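Local coordinates for glycosylation Associate Protein 1 (Streptococcus agalactiae serotype V, PDB 6OYC), which probably acts in the accessory Sec system as part of the Gap123 complex, which supports the glycosylation and export of a bacterial surface glycoprotein, at residues E319-D325 / K350-Y356. Residues are numbered along the deposited sequence; the frame is centred on the assembly and turned at random.
Sequences EIYFVVD and KVTFVSY
Tyr321 projects its ring on the side opposite the backbone N (chi1 -176°), and Tyr356 turns its own away from the carbonyl carbon (chi1 -61°), which swings the two phenol rings together. Tyr321 OH and Tyr356 OH end 2.6 Å apart, a hydrogen bond in which either may donate. Tyr356 OH meets the Tyr321 ring at its edge, while Val354 CG2 sits over the ring centre, 3.5 Å from the centroid, in a CH-pi contact. Valine suits this place because its branches divide the work: CG1 packs on a face of the Tyr356 ring.

Farther back on the same face of the sheet, Thr352 OG1 donates a hydrogen bond to OE1 of the extended Glu319 side chain (2.7 Å), approaching the carboxylate on its anti side and slightly out of its plane; Arg420 forms a salt bridge with the same OE1. Apolar side chains line the other face, Ile320 and Val351 among them, and here Phe353 points its edge at the face of Phe322 in an offset edge-to-face pair, centroids 5.8 Å apart and planes at 68°; helix 329-344 covers both rings.

Between the two faces run two neighbouring parallel strands, bonded alternately from Ile320 N to Lys350 O (2.7 Å) through to Val324 N and Val354 O (2.9 Å). Beyond the strand ends Asp325 takes over, its OD2 accepting Tyr356 N at 2.7 Å through the syn lone pair. The pair and helix 329-344 make a right-handed beta-alpha-beta crossover in a Rossmann-like sheet, consistent with the GT-B clan. Since Thr438 also bonds Tyr356 OH, that buried hydroxyl has two polar partners, which probably fix the ring's place where the strands end.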
loop_
_atom_site.group_PDB
_atom_site.type_symbol
_atom_site.label_atom_id
_atom_site.label_comp_id
_atom_site.label_asym_id
_atom_site.label_seq_id
_atom_site.Cartn_x
_atom_site.Cartn_y
_atom_site.Cartn_z
ATOM N N GLU A 319 -10.892 -18.700 15.252
ATOM C CA GLU A 319 -9.546 -18.149 15.217
ATOM C C GLU A 319 -9.577 -16.649 15.484
ATOM O O GLU A 319 -10.269 -15.889 14.782
ATOM C CB GLU A 319 -8.872 -18.444 13.881
ATOM C CG GLU A 319 -7.370 -18.181 13.905
ATOM C CD GLU A 319 -6.755 -18.124 12.513
ATOM O OE1 GLU A 319 -5.616 -17.609 12.391
ATOM O OE2 GLU A 319 -7.403 -18.598 11.547
ATOM N N ILE A 320 -8.828 -16.234 16.505
ATOM C CA ILE A 320 -8.675 -14.833 16.877
ATOM C C ILE A 320 -7.383 -14.307 16.264
ATOM O O ILE A 320 -6.308 -14.900 16.443
ATOM C CB ILE A 320 -8.660 -14.656 18.408
ATOM C CG1 ILE A 320 -9.943 -15.200 19.035
ATOM C CG2 ILE A 320 -8.445 -13.181 18.785
ATOM C CD1 ILE A 320 -10.069 -14.903 20.504
ATOM N N TYR A 321 -7.490 -13.177 15.572
ATOM C CA TYR A 321 -6.370 -12.490 14.931
ATOM C C TYR A 321 -5.991 -11.301 15.812
ATOM O O TYR A 321 -6.700 -10.292 15.829
ATOM C CB TYR A 321 -6.810 -12.052 13.529
ATOM C CG TYR A 321 -5.805 -11.390 12.598
ATOM C CD1 TYR A 321 -5.556 -10.014 12.662
ATOM C CD2 TYR A 321 -5.180 -12.118 11.588
ATOM C CE1 TYR A 321 -4.660 -9.408 11.776
ATOM C CE2 TYR A 321 -4.292 -11.514 10.700
ATOM C CZ TYR A 321 -4.032 -10.164 10.805
ATOM O OH TYR A 321 -3.154 -9.555 9.938
ATOM N N PHE A 322 -4.884 -11.415 16.556
ATOM C CA PHE A 322 -4.567 -10.507 17.666
ATOM C C PHE A 322 -3.326 -9.676 17.354
ATOM O O PHE A 322 -2.194 -10.183 17.410
ATOM C CB PHE A 322 -4.374 -11.299 18.958
ATOM C CG PHE A 322 -4.430 -10.465 20.226
ATOM C CD1 PHE A 322 -3.478 -9.488 20.490
ATOM C CD2 PHE A 322 -5.410 -10.701 21.186
ATOM C CE1 PHE A 322 -3.515 -8.752 21.680
ATOM C CE2 PHE A 322 -5.452 -9.960 22.383
ATOM C CZ PHE A 322 -4.507 -8.984 22.618
ATOM N N VAL A 323 -3.534 -8.391 17.078
ATOM C CA VAL A 323 -2.432 -7.495 16.738
ATOM C C VAL A 323 -1.697 -7.117 18.014
ATOM O O VAL A 323 -2.309 -6.615 18.960
ATOM C CB VAL A 323 -2.951 -6.245 16.001
ATOM C CG1 VAL A 323 -1.812 -5.215 15.765
ATOM C CG2 VAL A 323 -3.595 -6.640 14.677
ATOM N N VAL A 324 -0.379 -7.347 18.046
ATOM C CA VAL A 324 0.404 -7.063 19.252
ATOM C C VAL A 324 1.235 -5.779 19.156
ATOM O O VAL A 324 1.745 -5.312 20.187
ATOM C CB VAL A 324 1.306 -8.261 19.621
ATOM C CG1 VAL A 324 0.444 -9.496 19.900
ATOM C CG2 VAL A 324 2.335 -8.533 18.507
ATOM N N ASP A 325 1.350 -5.174 17.972
ATOM C CA ASP A 325 2.102 -3.931 17.807
ATOM C C ASP A 325 1.574 -2.811 18.703
ATOM O O ASP A 325 0.372 -2.683 18.944
ATOM C CB ASP A 325 2.050 -3.462 16.349
ATOM C CG ASP A 325 2.759 -4.411 15.417
ATOM O OD1 ASP A 325 3.826 -4.952 15.795
ATOM O OD2 ASP A 325 2.236 -4.645 14.319
ATOM N N LYS A 350 -8.609 -20.361 19.066
ATOM C CA LYS A 350 -7.181 -20.309 18.807
ATOM C C LYS A 350 -6.786 -18.851 18.619
ATOM O O LYS A 350 -7.594 -18.036 18.169
ATOM C CB LYS A 350 -6.815 -21.134 17.575
ATOM C CG LYS A 350 -7.308 -22.577 17.660
ATOM C CD LYS A 350 -6.743 -23.435 16.539
ATOM C CE LYS A 350 -7.104 -24.909 16.710
ATOM N NZ LYS A 350 -6.659 -25.715 15.535
ATOM N N VAL A 351 -5.552 -18.509 18.980
ATOM C CA VAL A 351 -5.096 -17.127 18.883
ATOM C C VAL A 351 -3.883 -17.064 17.962
ATOM O O VAL A 351 -2.875 -17.744 18.194
ATOM C CB VAL A 351 -4.774 -16.518 20.260
ATOM C CG1 VAL A 351 -4.249 -15.068 20.094
ATOM C CG2 VAL A 351 -6.006 -16.542 21.167
ATOM N N THR A 352 -3.981 -16.251 16.920
ATOM C CA THR A 352 -2.825 -15.897 16.100
ATOM C C THR A 352 -2.367 -14.496 16.484
ATOM O O THR A 352 -3.072 -13.512 16.218
ATOM C CB THR A 352 -3.148 -15.937 14.612
ATOM O OG1 THR A 352 -3.668 -17.219 14.263
ATOM C CG2 THR A 352 -1.891 -15.634 13.796
ATOM N N PHE A 353 -1.178 -14.413 17.081
ATOM C CA PHE A 353 -0.544 -13.128 17.348
ATOM C C PHE A 353 0.083 -12.576 16.073
ATOM O O PHE A 353 0.810 -13.280 15.360
ATOM C CB PHE A 353 0.511 -13.259 18.439
ATOM C CG PHE A 353 -0.052 -13.675 19.757
ATOM C CD1 PHE A 353 -0.940 -12.844 20.432
ATOM C CD2 PHE A 353 0.264 -14.916 20.301
ATOM C CE1 PHE A 353 -1.476 -13.229 21.645
ATOM C CE2 PHE A 353 -0.270 -15.315 21.513
ATOM C CZ PHE A 353 -1.135 -14.474 22.194
ATOM N N VAL A 354 -0.200 -11.312 15.797
ATOM C CA VAL A 354 0.137 -10.683 14.529
ATOM C C VAL A 354 1.029 -9.483 14.816
ATOM O O VAL A 354 0.655 -8.593 15.592
ATOM C CB VAL A 354 -1.129 -10.266 13.771
ATOM C CG1 VAL A 354 -0.786 -9.524 12.442
ATOM C CG2 VAL A 354 -1.991 -11.499 13.534
ATOM N N SER A 355 2.212 -9.467 14.207
ATOM C CA SER A 355 3.119 -8.331 14.277
ATOM C C SER A 355 3.361 -7.824 12.865
ATOM O O SER A 355 3.804 -8.585 11.991
ATOM C CB SER A 355 4.440 -8.712 14.945
ATOM O OG SER A 355 5.409 -7.703 14.745
ATOM N N TYR A 356 3.065 -6.549 12.644
ATOM C CA TYR A 356 3.342 -5.895 11.380
ATOM C C TYR A 356 4.704 -5.199 11.369
ATOM O O TYR A 356 5.069 -4.602 10.353
ATOM C CB TYR A 356 2.234 -4.885 11.055
ATOM C CG TYR A 356 0.830 -5.462 10.891
ATOM C CD1 TYR A 356 0.568 -6.482 9.974
ATOM C CD2 TYR A 356 -0.244 -4.953 11.637
ATOM C CE1 TYR A 356 -0.710 -6.995 9.825
ATOM C CE2 TYR A 356 -1.537 -5.456 11.482
ATOM C CZ TYR A 356 -1.757 -6.480 10.580
ATOM O OH TYR A 356 -3.030 -6.983 10.420
#